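Local coordinates for AdeR (Acinetobacter baumannii, PDB 5X5L), which probably acts as a two-component response regulator of transcription, its C-terminal winged-helix domain, the part present here, binding an intercistronic DNA region, at residues 49-54 / 95-100. Numbering follows the deposited sequence.
Sequences FTRGEL and VGYRLD. With nucleotides of chain I.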
loop_
_atom_site.group_PDB
_atom_site.type_symbol
_atom_site.label_atom_id
_atom_site.label_comp_id
_atom_site.label_asym_id
_atom_site.label_seq_id
_atom_site.Cartn_x
_atom_site.Cartn_y
_atom_site.Cartn_z
ATOM N N PHE C 49 10.508 30.490 0.804
ATOM C CA PHE C 49 10.220 30.010 -0.548
ATOM C C PHE C 49 9.413 31.063 -1.267
ATOM O O PHE C 49 8.483 31.615 -0.691
ATOM C CB PHE C 49 9.433 28.701 -0.497
ATOM C CG PHE C 49 10.213 27.568 0.093
ATOM C CD1 PHE C 49 10.291 27.387 1.470
ATOM C CD2 PHE C 49 10.906 26.701 -0.728
ATOM C CE1 PHE C 49 11.019 26.355 2.014
ATOM C CE2 PHE C 49 11.648 25.655 -0.191
ATOM C CZ PHE C 49 11.699 25.479 1.188
ATOM N N THR C 50 9.762 31.352 -2.515
ATOM C CA THR C 50 8.977 32.284 -3.324
ATOM C C THR C 50 7.719 31.569 -3.826
ATOM O O THR C 50 7.590 30.347 -3.736
ATOM C CB THR C 50 9.768 32.820 -4.541
ATOM O OG1 THR C 50 10.205 31.733 -5.372
ATOM C CG2 THR C 50 10.999 33.563 -4.108
ATOM N N ARG C 51 6.788 32.352 -4.345
ATOM C CA ARG C 51 5.561 31.814 -4.923
ATOM C C ARG C 51 5.879 30.995 -6.169
ATOM O O ARG C 51 5.254 29.965 -6.398
ATOM C CB ARG C 51 4.565 32.933 -5.239
ATOM C CG ARG C 51 4.038 33.614 -3.990
ATOM C CD ARG C 51 3.252 34.871 -4.286
ATOM N NE ARG C 51 2.472 35.317 -3.147
ATOM C CZ ARG C 51 2.927 36.028 -2.115
ATOM N NH1 ARG C 51 4.195 36.408 -2.044
ATOM N NH2 ARG C 51 2.091 36.359 -1.132
ATOM N N GLY C 52 6.853 31.450 -6.951
ATOM C CA GLY C 52 7.331 30.721 -8.123
ATOM C C GLY C 52 7.879 29.341 -7.802
ATOM O O GLY C 52 7.639 28.386 -8.555
ATOM N N GLU C 53 8.616 29.228 -6.695
ATOM C CA GLU C 53 9.151 27.938 -6.247
ATOM C C GLU C 53 8.055 26.996 -5.787
ATOM O O GLU C 53 8.062 25.821 -6.142
ATOM C CB GLU C 53 10.154 28.108 -5.112
ATOM C CG GLU C 53 11.450 28.780 -5.512
ATOM C CD GLU C 53 12.393 28.927 -4.344
ATOM O OE1 GLU C 53 12.046 29.604 -3.357
ATOM O OE2 GLU C 53 13.483 28.333 -4.392
ATOM N N LEU C 54 7.121 27.508 -4.992
ATOM C CA LEU C 54 5.985 26.712 -4.522
ATOM C C LEU C 54 5.100 26.247 -5.685
ATOM O O LEU C 54 4.631 25.108 -5.678
ATOM C CB LEU C 54 5.158 27.494 -3.502
ATOM C CG LEU C 54 5.873 27.809 -2.180
ATOM C CD1 LEU C 54 5.093 28.852 -1.382
ATOM C CD2 LEU C 54 6.087 26.547 -1.357
ATOM N N VAL C 95 8.113 38.601 -0.872
ATOM C CA VAL C 95 9.044 37.523 -1.243
ATOM C C VAL C 95 8.287 36.198 -1.360
ATOM O O VAL C 95 8.276 35.587 -2.428
ATOM C CB VAL C 95 10.237 37.403 -0.247
ATOM C CG1 VAL C 95 11.468 36.806 -0.940
ATOM C CG2 VAL C 95 10.589 38.744 0.372
ATOM N N GLY C 96 7.656 35.764 -0.267
ATOM C CA GLY C 96 6.811 34.563 -0.295
ATOM C C GLY C 96 6.425 34.053 1.084
ATOM O O GLY C 96 5.754 34.759 1.846
ATOM N N TYR C 97 6.832 32.821 1.401
ATOM C CA TYR C 97 6.422 32.156 2.634
ATOM C C TYR C 97 7.516 31.328 3.270
ATOM O O TYR C 97 8.450 30.867 2.602
ATOM C CB TYR C 97 5.227 31.238 2.397
ATOM C CG TYR C 97 4.006 31.948 1.893
ATOM C CD1 TYR C 97 3.803 32.105 0.538
ATOM C CD2 TYR C 97 3.065 32.487 2.780
ATOM C CE1 TYR C 97 2.688 32.762 0.050
ATOM C CE2 TYR C 97 1.949 33.140 2.319
ATOM C CZ TYR C 97 1.752 33.270 0.926
ATOM O OH TYR C 97 0.636 33.888 0.437
ATOM N N ARG C 98 7.346 31.114 4.571
ATOM C CA ARG C 98 8.346 30.477 5.424
ATOM C C ARG C 98 7.598 29.629 6.425
ATOM O O ARG C 98 6.504 29.988 6.885
ATOM C CB ARG C 98 9.195 31.584 6.128
ATOM C CG ARG C 98 9.191 31.782 7.631
ATOM C CD ARG C 98 9.820 33.157 7.882
ATOM N NE ARG C 98 11.205 33.082 7.471
ATOM C CZ ARG C 98 12.068 34.069 7.276
ATOM N NH1 ARG C 98 11.738 35.329 7.513
ATOM N NH2 ARG C 98 13.304 33.790 6.838
ATOM N N LEU C 99 8.157 28.509 6.840
ATOM C CA LEU C 99 7.604 27.748 8.015
ATOM C C LEU C 99 8.056 28.537 9.246
ATOM O O LEU C 99 9.044 29.277 9.146
ATOM C CB LEU C 99 8.074 26.294 8.045
ATOM C CG LEU C 99 7.131 25.079 7.848
ATOM C CD1 LEU C 99 7.636 23.959 8.722
ATOM C CD2 LEU C 99 5.665 25.389 8.109
ATOM N N ASP C 100 7.501 28.285 10.415
ATOM C CA ASP C 100 7.808 29.057 11.631
ATOM C C ASP C 100 9.159 29.791 11.663
ATOM O O ASP C 100 10.122 29.205 11.276
ATOM C CB ASP C 100 7.628 28.195 12.953
ATOM C CG ASP C 100 8.515 26.945 13.014
ATOM O OD1 ASP C 100 8.611 26.392 11.922
ATOM O OD2 ASP C 100 9.261 26.680 14.010
ATOM P P DG I 5 2.643 39.952 -0.607
ATOM O OP1 DG I 5 3.809 39.144 -0.180
ATOM O OP2 DG I 5 2.177 39.882 -2.016
ATOM O "O5'" DG I 5 1.475 39.596 0.410
ATOM C "C5'" DG I 5 1.675 39.766 1.825
ATOM C "C4'" DG I 5 0.556 39.134 2.621
ATOM O "O4'" DG I 5 -0.655 39.894 2.412
ATOM C "C3'" DG I 5 0.202 37.679 2.287
ATOM O "O3'" DG I 5 -0.058 37.001 3.524
ATOM C "C2'" DG I 5 -1.001 37.820 1.368
ATOM C "C1'" DG I 5 -1.689 39.047 1.932
ATOM N N9 DG I 5 -2.487 39.820 0.985
ATOM C C8 DG I 5 -2.102 40.327 -0.236
ATOM N N7 DG I 5 -3.049 41.002 -0.834
ATOM C C5 DG I 5 -4.111 40.962 0.057
ATOM C C6 DG I 5 -5.409 41.531 -0.033
ATOM O O6 DG I 5 -5.897 42.204 -0.952
ATOM N N1 DG I 5 -6.172 41.241 1.096
ATOM C C2 DG I 5 -5.739 40.505 2.176
ATOM N N2 DG I 5 -6.620 40.335 3.174
ATOM N N3 DG I 5 -4.530 39.975 2.273
ATOM C C4 DG I 5 -3.775 40.244 1.188
ATOM P P DT I 6 -0.711 35.544 3.555
ATOM O OP1 DT I 6 -0.175 34.812 4.728
ATOM O OP2 DT I 6 -0.589 34.948 2.210
ATOM O "O5'" DT I 6 -2.240 35.855 3.851
ATOM C "C5'" DT I 6 -2.637 36.412 5.111
ATOM C "C4'" DT I 6 -4.132 36.304 5.278
ATOM O "O4'" DT I 6 -4.800 37.084 4.260
ATOM C "C3'" DT I 6 -4.682 34.888 5.164
ATOM O "O3'" DT I 6 -5.509 34.654 6.307
ATOM C "C2'" DT I 6 -5.415 34.886 3.832
ATOM C "C1'" DT I 6 -5.832 36.328 3.653
ATOM N N1 DT I 6 -5.995 36.839 2.263
ATOM C C2 DT I 6 -7.193 37.425 1.900
ATOM O O2 DT I 6 -8.163 37.481 2.638
ATOM N N3 DT I 6 -7.220 37.927 0.624
ATOM C C4 DT I 6 -6.195 37.922 -0.298
ATOM O O4 DT I 6 -6.373 38.413 -1.409
ATOM C C5 DT I 6 -4.964 37.309 0.150
ATOM C C7 DT I 6 -3.803 37.248 -0.793
ATOM C C6 DT I 6 -4.922 36.814 1.395
#
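F49 and Y97 form an antiparallel hydrogen-bonded pair: F49 N donates to Y97 O at 2.8 Å, and Y97 N returns a bond to F49 O at 2.9 Å. Beside them G96 adopts phi 167° and psi -119°, a conformation open to glycine but not to L-residues; with no side chain, its CA can lie 3.4 Å from F49 O in a CA-H...O contact.

Apolar packing continues on the sheet face that carries F49 and Y97. The phenyl ring turns to F40, while L54 CD1 reaches Y97 CD1 at 4.0 Å, the two side chains crossing at about a right angle.

Strand 96-98 ends the C-terminal hairpin of the OmpR/PhoB-type winged helix, and strand 48-50 joins its edge just before helix 51-58 starts. T50 suits this N-cap: its OG1 accepts from E53 N (3.2 Å), while E53 OE1 receives T50 N (3.0 Å), completing a capping box.

Polar tips converge on DNA. R51, its chain extended from CG to NE, brings its guanidinium obliquely up to the CE1 side of Y97, planes 52° apart, with CE1 over one guanidinium face near its rim and DG5 OP2 of chain I over the opposite face. NH1 makes a weak bond to DG5 OP1 of chain I (3.3 Å), whereas NE is held by a salt bridge to D70 on helix 66-81. Tyrosine combines a packing ring with a phosphate-binding hydroxyl: Y97 OH is placed to donate to DT6 OP2 of chain I, though the modelled separation is very short and its exact length doubtful.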